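Local structure of bradavidin 2 (Bradyrhizobium japonicum, 4GGT) at residues S85-S90 and D109-V114; Q43-Q48 and C72-R77; G32-T37 and G56-T61; W91-V96 and S103-G108. The protein probably binds biotin, as a secreted member of the avidin family built on an eight-stranded antiparallel beta barrel. One frame throughout, in Å; residues are numbered along the deposited sequence.

Contact 1 of 4, residues S85-S90 and D109-V114; sequences SQMPTS and DIFTRV
Thr89 and Asp109 meet where strand 86-95 runs antiparallel to strand 103-113. Asp109 O accepts twice from Thr89: from the backbone N at 2.8 Å and from OG1 at 2.9 Å. The two donors differ in approach. Thr89 N lies nearly along the C=O axis, while OG1 sits above the carbonyl plane. The first torsion of Thr89 (chi1 62°) sets OG1 between its own N and carbonyl carbon, within reach of that oxygen. A valine in place of Thr89 would probably leave Asp109 O without its second bond from this residue, held by the backbone N alone among the atoms of this strand pair.

The two strands form the last hairpin of the avidin barrel. Asp109 is a biotin-binding residue, with no biotin bound here. Its carboxylate turns to other partners: OD1 forms a salt bridge with Arg20 and OD2 accepts from Trp78 NE1.

Phe111 can be followed outward. CB packs on Met87 CB at 4.0 Å. CD1 lies near Met87 O, and CE1 is 3.9 Å from Thr89 OG1. Both oxygens lie at the edge of the ring. The Met87 sulfur stands oblique to the ring, SD being 5.1 Å from the Phe111 centroid, a Met-aromatic contact. Trp78 meets this ring edge-to-face.

The other face of the sheet carries Gln86, Pro88, Ile110 and Thr112. Gln86 and Thr112 lie side by side, pointing the same way. Gln86 NE2 gives a weak, bent bond to Thr112 OG1 at 2.8 Å. Gln86 OE1 faces Ile110 CG2 instead, at 4.1 Å.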
loop_
_atom_site.group_PDB
_atom_site.type_symbol
_atom_site.label_atom_id
_atom_site.label_comp_id
_atom_site.label_asym_id
_atom_site.label_seq_id
_atom_site.Cartn_x
_atom_site.Cartn_y
_atom_site.Cartn_z
ATOM N N SER A 85 -3.994 -6.126 15.082
ATOM C CA SER A 85 -3.588 -6.958 13.942
ATOM C C SER A 85 -4.286 -6.506 12.629
ATOM O O SER A 85 -4.213 -7.165 11.598
ATOM C CB SER A 85 -3.862 -8.436 14.253
ATOM O OG SER A 85 -3.250 -9.272 13.286
ATOM N N GLN A 86 -4.981 -5.376 12.693
ATOM C CA GLN A 86 -5.724 -4.888 11.526
ATOM C C GLN A 86 -5.381 -3.441 11.207
ATOM O O GLN A 86 -5.116 -2.627 12.110
ATOM C CB GLN A 86 -7.231 -5.057 11.743
ATOM C CG GLN A 86 -7.623 -6.563 11.768
ATOM C CD GLN A 86 -8.864 -6.950 10.949
ATOM O OE1 GLN A 86 -9.945 -6.374 11.117
ATOM N NE2 GLN A 86 -8.718 -7.980 10.087
ATOM N N MET A 87 -5.411 -3.117 9.917
ATOM C CA MET A 87 -4.964 -1.827 9.464
ATOM C C MET A 87 -6.000 -1.306 8.472
ATOM O O MET A 87 -5.852 -1.461 7.246
ATOM C CB MET A 87 -3.572 -1.924 8.804
ATOM C CG MET A 87 -3.067 -0.595 8.279
ATOM S SD MET A 87 -1.636 -0.765 7.204
ATOM C CE MET A 87 -0.382 -1.426 8.249
ATOM N N PRO A 88 -7.060 -0.674 8.991
ATOM C CA PRO A 88 -8.030 -0.136 8.057
ATOM C C PRO A 88 -7.485 1.092 7.347
ATOM O O PRO A 88 -6.809 1.900 7.950
ATOM C CB PRO A 88 -9.227 0.228 8.956
ATOM C CG PRO A 88 -8.587 0.539 10.322
ATOM C CD PRO A 88 -7.396 -0.402 10.406
ATOM N N THR A 89 -7.810 1.249 6.069
ATOM C CA THR A 89 -7.257 2.358 5.288
ATOM C C THR A 89 -8.257 2.795 4.229
ATOM O O THR A 89 -9.171 2.030 3.855
ATOM C CB THR A 89 -5.979 1.950 4.491
ATOM O OG1 THR A 89 -6.324 0.918 3.547
ATOM C CG2 THR A 89 -4.831 1.509 5.394
ATOM N N SER A 90 -8.105 4.037 3.765
ATOM C CA SER A 90 -8.772 4.461 2.527
ATOM C C SER A 90 -7.665 4.697 1.498
ATOM O O SER A 90 -6.543 4.993 1.869
ATOM C CB SER A 90 -9.575 5.743 2.706
ATOM O OG SER A 90 -8.770 6.827 3.193
ATOM N N ASP A 109 -9.410 -0.371 2.045
ATOM C CA ASP A 109 -8.772 -1.685 2.207
ATOM C C ASP A 109 -8.612 -1.914 3.683
ATOM O O ASP A 109 -8.349 -0.975 4.435
ATOM C CB ASP A 109 -7.353 -1.691 1.633
ATOM C CG ASP A 109 -7.282 -2.080 0.169
ATOM O OD1 ASP A 109 -8.121 -2.892 -0.288
ATOM O OD2 ASP A 109 -6.309 -1.635 -0.502
ATOM N N ILE A 110 -8.702 -3.171 4.099
ATOM C CA ILE A 110 -8.198 -3.511 5.450
ATOM C C ILE A 110 -7.053 -4.504 5.267
ATOM O O ILE A 110 -7.241 -5.591 4.690
ATOM C CB ILE A 110 -9.307 -4.101 6.382
ATOM C CG1 ILE A 110 -10.525 -3.174 6.426
ATOM C CG2 ILE A 110 -8.724 -4.402 7.781
ATOM C CD1 ILE A 110 -11.731 -3.747 7.247
ATOM N N PHE A 111 -5.875 -4.133 5.741
ATOM C CA PHE A 111 -4.740 -5.039 5.749
ATOM C C PHE A 111 -4.773 -5.748 7.092
ATOM O O PHE A 111 -5.013 -5.124 8.117
ATOM C CB PHE A 111 -3.442 -4.264 5.618
ATOM C CG PHE A 111 -3.259 -3.659 4.263
ATOM C CD1 PHE A 111 -3.871 -2.448 3.942
ATOM C CD2 PHE A 111 -2.511 -4.328 3.290
ATOM C CE1 PHE A 111 -3.736 -1.882 2.650
ATOM C CE2 PHE A 111 -2.338 -3.786 1.991
ATOM C CZ PHE A 111 -2.944 -2.543 1.679
ATOM N N THR A 112 -4.520 -7.042 7.058
ATOM C CA THR A 112 -4.484 -7.848 8.271
ATOM C C THR A 112 -3.083 -8.381 8.416
ATOM O O THR A 112 -2.482 -8.827 7.429
ATOM C CB THR A 112 -5.475 -9.009 8.131
ATOM O OG1 THR A 112 -6.795 -8.458 8.114
ATOM C CG2 THR A 112 -5.379 -9.948 9.330
ATOM N N ARG A 113 -2.540 -8.292 9.633
ATOM C CA ARG A 113 -1.203 -8.802 9.875
ATOM C C ARG A 113 -1.146 -10.333 9.779
ATOM O O ARG A 113 -1.972 -11.058 10.361
ATOM C CB ARG A 113 -0.570 -8.220 11.162
ATOM C CG ARG A 113 0.643 -9.035 11.639
ATOM C CD ARG A 113 1.905 -8.258 11.928
ATOM N NE ARG A 113 1.998 -7.848 13.299
ATOM C CZ ARG A 113 3.088 -7.901 14.081
ATOM N NH1 ARG A 113 4.267 -8.397 13.695
ATOM N NH2 ARG A 113 2.965 -7.459 15.311
ATOM N N VAL A 114 -0.183 -10.809 8.988
ATOM C CA VAL A 114 0.059 -12.233 8.783
ATOM C C VAL A 114 1.195 -12.733 9.669
ATOM O O VAL A 114 1.062 -13.776 10.334
ATOM C CB VAL A 114 0.352 -12.549 7.294
ATOM C CG1 VAL A 114 0.604 -14.036 7.108
ATOM C CG2 VAL A 114 -0.835 -12.101 6.444
#

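Contact 2 of 4, residues Q43-Q48 and C72-R77; sequences QGFACQ and CNSFTR
Cys47 and Cys72 are joined by a disulfide, SG to SG 2.1 Å, with a torsion of 111° about the S-S bond. No hydrogen bond crosses between the two segments. The link is this covalent bond and the packing around it.

The sulfur of Cys72 is the main bump. It lies among the side chains of Phe45, Ala46 and Cys47, in a hollow made by the loop. Cys72 SG is 3.9 Å from Ala46 CB and 3.6 Å from Ala46 C. It also meets the Phe45 ring obliquely, 4.5 Å from the centroid. This is a sulfur-aromatic contact.

The loop folds so that Phe45 faces its own turn. A type I turn runs from Phe45 to Gln48, closed by Gln48 N to Phe45 O at 2.9 Å. The backbone N of Cys47 then sits over the centre of one face of the Phe45 ring. The Phe45 CG is anti to its backbone N (chi1 179°), and the ring reaches toward the other segment. Its CZ comes 4.2 Å from Ser74 OG, which lies at the ring edge. An alanine at Phe45 would probably open a gap beside the disulfide and leave Cys72 SG without its aromatic neighbour.

Ala46 and Ser74 are both biotin-binding residues; the disulfide is thus likely to keep the loop bearing Ala46 close to the strand bearing Ser74. The loop follows strand 33-39 and precedes strand 51-59. Phe69 of strand 62-69 meets the Phe45 ring edge-to-face and also touches Cys47 and Ser74, while Tyr95 of strand 86-95 packs on Ser74.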
loop_
_atom_site.group_PDB
_atom_site.type_symbol
_atom_site.label_atom_id
_atom_site.label_comp_id
_atom_site.label_asym_id
_atom_site.label_seq_id
_atom_site.Cartn_x
_atom_site.Cartn_y
_atom_site.Cartn_z
ATOM N N GLN A 43 -4.758 -10.220 -11.246
ATOM C CA GLN A 43 -4.518 -10.721 -12.592
ATOM C C GLN A 43 -5.051 -9.699 -13.570
ATOM O O GLN A 43 -6.122 -9.137 -13.369
ATOM C CB GLN A 43 -5.225 -12.072 -12.827
ATOM C CG GLN A 43 -4.646 -12.854 -13.991
ATOM C CD GLN A 43 -3.444 -13.714 -13.609
ATOM O OE1 GLN A 43 -2.882 -13.582 -12.512
ATOM N NE2 GLN A 43 -3.043 -14.604 -14.521
ATOM N N GLY A 44 -4.306 -9.439 -14.636
ATOM C CA GLY A 44 -4.779 -8.451 -15.605
ATOM C C GLY A 44 -4.115 -7.090 -15.458
ATOM O O GLY A 44 -3.976 -6.356 -16.442
ATOM N N PHE A 45 -3.713 -6.754 -14.233
ATOM C CA PHE A 45 -2.941 -5.516 -13.974
ATOM C C PHE A 45 -1.493 -5.707 -14.390
ATOM O O PHE A 45 -0.824 -6.596 -13.886
ATOM C CB PHE A 45 -3.038 -5.183 -12.486
ATOM C CG PHE A 45 -2.260 -3.943 -12.075
ATOM C CD1 PHE A 45 -2.376 -2.761 -12.794
ATOM C CD2 PHE A 45 -1.434 -3.983 -10.970
ATOM C CE1 PHE A 45 -1.655 -1.617 -12.400
ATOM C CE2 PHE A 45 -0.716 -2.840 -10.553
ATOM C CZ PHE A 45 -0.839 -1.679 -11.267
ATOM N N ALA A 46 -0.985 -4.880 -15.311
ATOM C CA ALA A 46 0.322 -5.134 -15.916
ATOM C C ALA A 46 1.516 -5.112 -14.953
ATOM O O ALA A 46 2.614 -5.565 -15.296
ATOM C CB ALA A 46 0.545 -4.208 -17.150
ATOM N N CYS A 47 1.290 -4.618 -13.729
ATOM C CA CYS A 47 2.356 -4.511 -12.735
ATOM C C CYS A 47 2.109 -5.442 -11.564
ATOM O O CYS A 47 2.830 -5.389 -10.568
ATOM C CB CYS A 47 2.497 -3.077 -12.194
ATOM S SG CYS A 47 3.233 -1.971 -13.397
ATOM N N GLN A 48 1.124 -6.320 -11.696
ATOM C CA GLN A 48 0.920 -7.314 -10.658
ATOM C C GLN A 48 2.139 -8.212 -10.555
ATOM O O GLN A 48 2.823 -8.481 -11.548
ATOM C CB GLN A 48 -0.348 -8.120 -10.932
ATOM C CG GLN A 48 -0.253 -9.113 -12.096
ATOM C CD GLN A 48 0.138 -10.527 -11.677
ATOM O OE1 GLN A 48 0.865 -11.232 -12.402
ATOM N NE2 GLN A 48 -0.343 -10.957 -10.520
ATOM N N CYS A 72 3.474 0.966 -14.996
ATOM C CA CYS A 72 2.056 1.184 -15.259
ATOM C C CYS A 72 1.601 2.645 -15.127
ATOM O O CYS A 72 0.408 2.928 -15.223
ATOM C CB CYS A 72 1.231 0.293 -14.314
ATOM S SG CYS A 72 1.593 -1.482 -14.622
ATOM N N ASN A 73 2.526 3.583 -14.902
ATOM C CA ASN A 73 2.123 4.993 -14.777
ATOM C C ASN A 73 0.969 5.186 -13.799
ATOM O O ASN A 73 -0.070 5.806 -14.082
ATOM C CB ASN A 73 1.804 5.645 -16.153
ATOM C CG ASN A 73 2.861 5.341 -17.215
ATOM O OD1 ASN A 73 2.539 4.772 -18.257
ATOM N ND2 ASN A 73 4.100 5.669 -16.946
ATOM N N SER A 74 1.167 4.638 -12.609
ATOM C CA SER A 74 0.159 4.788 -11.595
ATOM C C SER A 74 0.810 4.793 -10.235
ATOM O O SER A 74 1.905 4.243 -10.050
ATOM C CB SER A 74 -0.927 3.710 -11.711
ATOM O OG SER A 74 -0.399 2.423 -11.736
ATOM N N PHE A 75 0.120 5.427 -9.310
ATOM C CA PHE A 75 0.472 5.283 -7.906
ATOM C C PHE A 75 -0.761 5.306 -7.050
ATOM O O PHE A 75 -1.807 5.859 -7.423
ATOM C CB PHE A 75 1.511 6.328 -7.465
ATOM C CG PHE A 75 1.024 7.733 -7.546
ATOM C CD1 PHE A 75 0.263 8.265 -6.510
ATOM C CD2 PHE A 75 1.330 8.535 -8.658
ATOM C CE1 PHE A 75 -0.221 9.573 -6.574
ATOM C CE2 PHE A 75 0.880 9.870 -8.714
ATOM C CZ PHE A 75 0.115 10.383 -7.671
ATOM N N THR A 76 -0.644 4.683 -5.888
ATOM C CA THR A 76 -1.732 4.679 -4.898
ATOM C C THR A 76 -1.211 5.189 -3.565
ATOM O O THR A 76 -0.097 4.857 -3.189
ATOM C CB THR A 76 -2.258 3.274 -4.761
ATOM O OG1 THR A 76 -2.667 2.849 -6.061
ATOM C CG2 THR A 76 -3.454 3.184 -3.778
ATOM N N ARG A 77 -2.036 5.967 -2.869
ATOM C CA ARG A 77 -1.698 6.410 -1.530
ATOM C C ARG A 77 -2.751 5.835 -0.618
ATOM O O ARG A 77 -3.962 6.075 -0.854
ATOM C CB ARG A 77 -1.733 7.928 -1.441
ATOM C CG ARG A 77 -1.265 8.450 -0.056
ATOM C CD ARG A 77 -2.425 8.541 0.959
ATOM N NE ARG A 77 -3.295 9.721 0.823
ATOM C CZ ARG A 77 -4.569 9.716 0.439
ATOM N NH1 ARG A 77 -5.213 8.607 0.024
ATOM N NH2 ARG A 77 -5.207 10.864 0.414
#

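Contact 3 of 4, residues G32-T37 and G56-T61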
loop_
_atom_site.group_PDB
_atom_site.type_symbol
_atom_site.label_atom_id
_atom_site.label_comp_id
_atom_site.label_asym_id
_atom_site.label_seq_id
_atom_site.Cartn_x
_atom_site.Cartn_y
_atom_site.Cartn_z
ATOM N N GLY A 32 9.498 6.952 12.562
ATOM C CA GLY A 32 8.211 7.101 11.879
ATOM C C GLY A 32 8.268 7.240 10.370
ATOM O O GLY A 32 7.360 7.801 9.753
ATOM N N THR A 33 9.359 6.775 9.776
ATOM C CA THR A 33 9.439 6.701 8.321
ATOM C C THR A 33 9.230 5.247 7.961
ATOM O O THR A 33 9.936 4.373 8.478
ATOM C CB THR A 33 10.803 7.151 7.813
ATOM O OG1 THR A 33 11.807 6.495 8.591
ATOM C CG2 THR A 33 10.960 8.649 7.983
ATOM N N ILE A 34 8.269 4.953 7.094
ATOM C CA ILE A 34 8.069 3.536 6.800
ATOM C C ILE A 34 8.860 3.095 5.569
ATOM O O ILE A 34 8.822 3.751 4.527
ATOM C CB ILE A 34 6.560 3.027 6.865
ATOM C CG1 ILE A 34 6.089 2.372 5.568
ATOM C CG2 ILE A 34 5.587 4.034 7.479
ATOM C CD1 ILE A 34 6.402 0.932 5.524
ATOM N N GLN A 35 9.623 2.016 5.739
ATOM C CA GLN A 35 10.345 1.376 4.632
ATOM C C GLN A 35 9.650 0.049 4.394
ATOM O O GLN A 35 9.682 -0.854 5.255
ATOM C CB GLN A 35 11.781 1.123 5.025
ATOM C CG GLN A 35 12.654 0.626 3.906
ATOM C CD GLN A 35 14.025 0.174 4.383
ATOM O OE1 GLN A 35 14.286 0.014 5.599
ATOM N NE2 GLN A 35 14.923 -0.029 3.425
ATOM N N GLY A 36 9.013 -0.076 3.241
ATOM C CA GLY A 36 8.238 -1.284 2.965
ATOM C C GLY A 36 8.325 -1.738 1.517
ATOM O O GLY A 36 8.924 -1.063 0.679
ATOM N N THR A 37 7.729 -2.883 1.238
ATOM C CA THR A 37 7.663 -3.425 -0.130
ATOM C C THR A 37 6.231 -3.864 -0.368
ATOM O O THR A 37 5.663 -4.542 0.463
ATOM C CB THR A 37 8.630 -4.639 -0.276
ATOM O OG1 THR A 37 9.972 -4.186 -0.066
ATOM C CG2 THR A 37 8.508 -5.273 -1.643
ATOM N N GLY A 56 6.246 6.070 3.398
ATOM C CA GLY A 56 5.277 6.937 4.067
ATOM C C GLY A 56 5.727 7.229 5.471
ATOM O O GLY A 56 6.923 7.119 5.787
ATOM N N SER A 57 4.760 7.580 6.312
ATOM C CA SER A 57 5.033 8.047 7.675
ATOM C C SER A 57 4.025 7.427 8.621
ATOM O O SER A 57 2.853 7.250 8.256
ATOM C CB SER A 57 4.913 9.573 7.752
ATOM O OG SER A 57 5.732 10.203 6.771
ATOM N N VAL A 58 4.489 7.092 9.827
ATOM C CA VAL A 58 3.606 6.623 10.895
ATOM C C VAL A 58 3.739 7.563 12.087
ATOM O O VAL A 58 4.834 8.031 12.407
ATOM C CB VAL A 58 3.813 5.109 11.252
ATOM C CG1 VAL A 58 5.271 4.769 11.519
ATOM C CG2 VAL A 58 2.895 4.660 12.403
ATOM N N SER A 59 2.597 7.882 12.687
ATOM C CA SER A 59 2.536 8.823 13.791
ATOM C C SER A 59 1.557 8.288 14.811
ATOM O O SER A 59 0.868 7.294 14.548
ATOM C CB SER A 59 2.042 10.179 13.290
ATOM O OG SER A 59 0.662 10.130 12.968
ATOM N N PRO A 60 1.474 8.952 15.987
ATOM C CA PRO A 60 0.433 8.621 16.953
ATOM C C PRO A 60 -0.974 8.660 16.342
ATOM O O PRO A 60 -1.845 7.915 16.785
ATOM C CB PRO A 60 0.588 9.711 18.027
ATOM C CG PRO A 60 1.449 10.787 17.390
ATOM C CD PRO A 60 2.345 10.043 16.469
ATOM N N THR A 61 -1.172 9.505 15.329
ATOM C CA THR A 61 -2.479 9.725 14.677
ATOM C C THR A 61 -2.827 8.653 13.620
ATOM O O THR A 61 -3.981 8.578 13.155
ATOM C CB THR A 61 -2.513 11.158 14.039
ATOM O OG1 THR A 61 -2.474 12.150 15.081
ATOM C CG2 THR A 61 -3.747 11.386 13.161
#
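This is a short antiparallel pairing at one end of a beta hairpin, where strand 33-39 meets strand 51-59 in the avidin barrel. It lies near the surface and away from the biotin-binding residues. The short strand segments make an angle of 128° between their directions, a strong twist. The pairing goes on beyond this contact through Gly36 and Ala54.

Two backbone hydrogen bonds hold it. Val58 N donates to Gly32 O at 3.0 Å, and Ile34 N donates to Gly56 O at 2.9 Å. Between these bonds Thr33 and Ser57 face each other as a non-hydrogen-bonded pair, their CA atoms 4.7 Å apart. Gly32 O has a second neighbour in Ser57 CA, a CA-H...O contact at 3.1 Å.

Gly32 allows this close approach. It has a positive phi (59°), and a side chain there would run into Val58 O. Ser57 CB comes near Gly32 O from the other strand. Thr33 OG1 turns elsewhere, to Asn30 O.

The apolar part lies on the side of Ile34. Its CG2 lies over the backbone of the partner strand, at 3.8 Å from both Gly56 O and Ser57 N. The rest of the side chain leads away, and Ile26 of strand 23-28 packs on it. Leu63 of strand 62-69 packs on Val58, so both neighbouring strands contribute. In Val58, CG1 takes the position between the backbone N and the carbonyl carbon (chi1 51°). It rests there 3.8 Å from Gly32 CA and 4.1 Å from Ile34 CG2.

Contact 4 of 4, residues W91-V96 and S103-G108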
loop_
_atom_site.group_PDB
_atom_site.type_symbol
_atom_site.label_atom_id
_atom_site.label_comp_id
_atom_site.label_asym_id
_atom_site.label_seq_id
_atom_site.Cartn_x
_atom_site.Cartn_y
_atom_site.Cartn_z
ATOM N N TRP A 91 -7.963 4.532 0.215
ATOM C CA TRP A 91 -6.911 4.826 -0.761
ATOM C C TRP A 91 -7.393 5.647 -1.933
ATOM O O TRP A 91 -8.589 5.708 -2.189
ATOM C CB TRP A 91 -6.224 3.550 -1.234
ATOM C CG TRP A 91 -7.186 2.522 -1.717
ATOM C CD1 TRP A 91 -7.636 1.445 -1.021
ATOM C CD2 TRP A 91 -7.838 2.483 -3.007
ATOM N NE1 TRP A 91 -8.497 0.716 -1.806
ATOM C CE2 TRP A 91 -8.655 1.337 -3.016
ATOM C CE3 TRP A 91 -7.783 3.291 -4.161
ATOM C CZ2 TRP A 91 -9.428 0.966 -4.134
ATOM C CZ3 TRP A 91 -8.569 2.948 -5.264
ATOM C CH2 TRP A 91 -9.376 1.786 -5.250
ATOM N N THR A 92 -6.447 6.271 -2.629
ATOM C CA THR A 92 -6.733 7.059 -3.824
ATOM C C THR A 92 -5.661 6.595 -4.815
ATOM O O THR A 92 -4.483 6.569 -4.465
ATOM C CB THR A 92 -6.590 8.559 -3.534
ATOM O OG1 THR A 92 -7.560 8.957 -2.550
ATOM C CG2 THR A 92 -6.776 9.417 -4.817
ATOM N N LEU A 93 -6.109 6.160 -5.998
ATOM C CA LEU A 93 -5.256 5.669 -7.091
ATOM C C LEU A 93 -5.283 6.748 -8.171
ATOM O O LEU A 93 -6.349 7.257 -8.528
ATOM C CB LEU A 93 -5.842 4.374 -7.669
ATOM C CG LEU A 93 -5.367 3.974 -9.072
ATOM C CD1 LEU A 93 -3.913 3.502 -8.987
ATOM C CD2 LEU A 93 -6.288 2.909 -9.710
ATOM N N PHE A 94 -4.111 7.107 -8.674
ATOM C CA PHE A 94 -4.020 7.963 -9.861
ATOM C C PHE A 94 -3.348 7.195 -10.968
ATOM O O PHE A 94 -2.337 6.555 -10.750
ATOM C CB PHE A 94 -3.257 9.242 -9.547
ATOM C CG PHE A 94 -4.162 10.405 -9.219
ATOM C CD1 PHE A 94 -4.609 10.613 -7.918
ATOM C CD2 PHE A 94 -4.642 11.226 -10.231
ATOM C CE1 PHE A 94 -5.472 11.665 -7.617
ATOM C CE2 PHE A 94 -5.506 12.290 -9.948
ATOM C CZ PHE A 94 -5.906 12.513 -8.626
ATOM N N TYR A 95 -3.951 7.200 -12.152
ATOM C CA TYR A 95 -3.416 6.430 -13.266
ATOM C C TYR A 95 -3.784 7.120 -14.556
ATOM O O TYR A 95 -4.429 8.161 -14.536
ATOM C CB TYR A 95 -3.932 4.978 -13.247
ATOM C CG TYR A 95 -5.428 4.800 -13.456
ATOM C CD1 TYR A 95 -6.350 5.342 -12.569
ATOM C CD2 TYR A 95 -5.913 4.038 -14.530
ATOM C CE1 TYR A 95 -7.715 5.161 -12.745
ATOM C CE2 TYR A 95 -7.278 3.849 -14.715
ATOM C CZ TYR A 95 -8.168 4.419 -13.817
ATOM O OH TYR A 95 -9.527 4.251 -13.978
ATOM N N VAL A 96 -3.311 6.541 -15.649
ATOM C CA VAL A 96 -3.626 6.987 -16.997
ATOM C C VAL A 96 -4.448 5.878 -17.643
ATOM O O VAL A 96 -3.987 4.737 -17.704
ATOM C CB VAL A 96 -2.339 7.242 -17.815
ATOM C CG1 VAL A 96 -2.676 7.919 -19.124
ATOM C CG2 VAL A 96 -1.352 8.103 -17.024
ATOM N N SER A 103 -6.839 9.280 -14.811
ATOM C CA SER A 103 -8.071 9.164 -14.057
ATOM C C SER A 103 -7.707 8.927 -12.596
ATOM O O SER A 103 -6.543 8.638 -12.283
ATOM C CB SER A 103 -8.899 7.997 -14.599
ATOM O OG SER A 103 -8.889 7.992 -16.022
ATOM N N ARG A 104 -8.697 9.071 -11.723
ATOM C CA ARG A 104 -8.528 8.719 -10.315
ATOM C C ARG A 104 -9.617 7.768 -9.850
ATOM O O ARG A 104 -10.732 7.760 -10.391
ATOM C CB ARG A 104 -8.417 9.957 -9.424
ATOM C CG ARG A 104 -9.606 10.310 -8.539
ATOM C CD ARG A 104 -9.408 11.698 -7.969
ATOM N NE ARG A 104 -10.368 12.056 -6.930
ATOM C CZ ARG A 104 -11.584 12.553 -7.147
ATOM N NH1 ARG A 104 -12.037 12.742 -8.383
ATOM N NH2 ARG A 104 -12.357 12.853 -6.117
ATOM N N LEU A 105 -9.267 6.941 -8.869
ATOM C CA LEU A 105 -10.214 6.020 -8.260
ATOM C C LEU A 105 -9.989 6.086 -6.766
ATOM O O LEU A 105 -8.887 6.378 -6.315
ATOM C CB LEU A 105 -9.982 4.604 -8.769
ATOM C CG LEU A 105 -11.081 3.540 -8.646
ATOM C CD1 LEU A 105 -12.211 3.817 -9.641
ATOM C CD2 LEU A 105 -10.492 2.169 -8.903
ATOM N N LYS A 106 -11.060 5.843 -6.010
ATOM C CA LYS A 106 -11.009 5.903 -4.555
ATOM C C LYS A 106 -11.622 4.642 -3.956
ATOM O O LYS A 106 -12.452 3.983 -4.579
ATOM C CB LYS A 106 -11.712 7.156 -4.038
ATOM C CG LYS A 106 -10.925 8.455 -4.280
ATOM C CD LYS A 106 -11.523 9.645 -3.541
ATOM C CE LYS A 106 -10.682 10.895 -3.780
ATOM N NZ LYS A 106 -11.321 12.153 -3.292
ATOM N N GLY A 107 -11.176 4.268 -2.761
ATOM C CA GLY A 107 -11.624 2.986 -2.234
ATOM C C GLY A 107 -11.144 2.774 -0.827
ATOM O O GLY A 107 -10.622 3.693 -0.213
ATOM N N GLY A 108 -11.404 1.583 -0.294
ATOM C CA GLY A 108 -10.945 1.240 1.062
ATOM C C GLY A 108 -10.293 -0.132 1.077
ATOM O O GLY A 108 -10.564 -0.955 0.207
#
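Trp91 lies flat against the partner strand at Gly107. Gly107 CA stands over the face of the six-membered ring, 3.7 Å from its centroid, as a CH-pi contact. The conformation is set at chi1 (52°), which puts CG between the backbone N and the carbonyl carbon. A side chain at Gly107 would run into the ring at CZ2, so the absence of one makes room for the indole. The far rim of the indole meets Leu105, with CH2 3.8 Å from CD2. Leu105 CD2 sits at the ring edge, and the two side chains lie side by side. Leu93 shares this face of the sheet, its CD2 4.2 Å from Leu105 CB.

At the other end Tyr95 repeats the Trp91 choice (chi1 65°). Its ring comes alongside Ser103, with CE1 3.6 Å from Ser103 CB.

The opposite face carries Thr92, Phe94, Arg104 and Lys106. Arg104 CB stands over the centre of the Phe94 ring, 3.7 Å from the centroid. The extended arginine chain then runs beside the ring, CD reaching CZ. Lys106 is extended too, and its CG and CE pass Thr92 OG1.

Six backbone hydrogen bonds join the strands, in pairs at Trp91-Gly107, Leu93-Leu105 and Tyr95-Ser103. The shortest is Ser103 N to Tyr95 O, 2.7 Å. This is the turn-proximal half of the last hairpin in the barrel. Trp91 lies close to Asp109 and Tyr95 to Ser74, both biotin-binding, so their face probably borders the site. Strand 74-80 flanks strand 86-95: Thr76 touches Trp91 and Leu93, Ser74 touches Tyr95, and the Trp78 ring meets that of Trp91.

All four contacts reach one closed antiparallel barrel; contact 2 joins a loop to it. Contacts 1 and 4 share strands 86-95 and 103-113, with centres 18 Å apart. Contact 4 is nearer the turn, and contact 1 holds the open end. They touch where Asp109 OD2 meets Trp91 CD1. The centres of contacts 2 and 4 are 11 Å apart; strands 74-80 and 86-95 are neighbours in the sheet. Contact 3 comes from the earlier hairpin, and along the chain it interleaves with contact 2. Their centres are 22 Å apart, on opposite sides of the chain's centre. Contacts 1 and 2 carry biotin-binding residues, whereas contact 3 is strand pairing away from these residues.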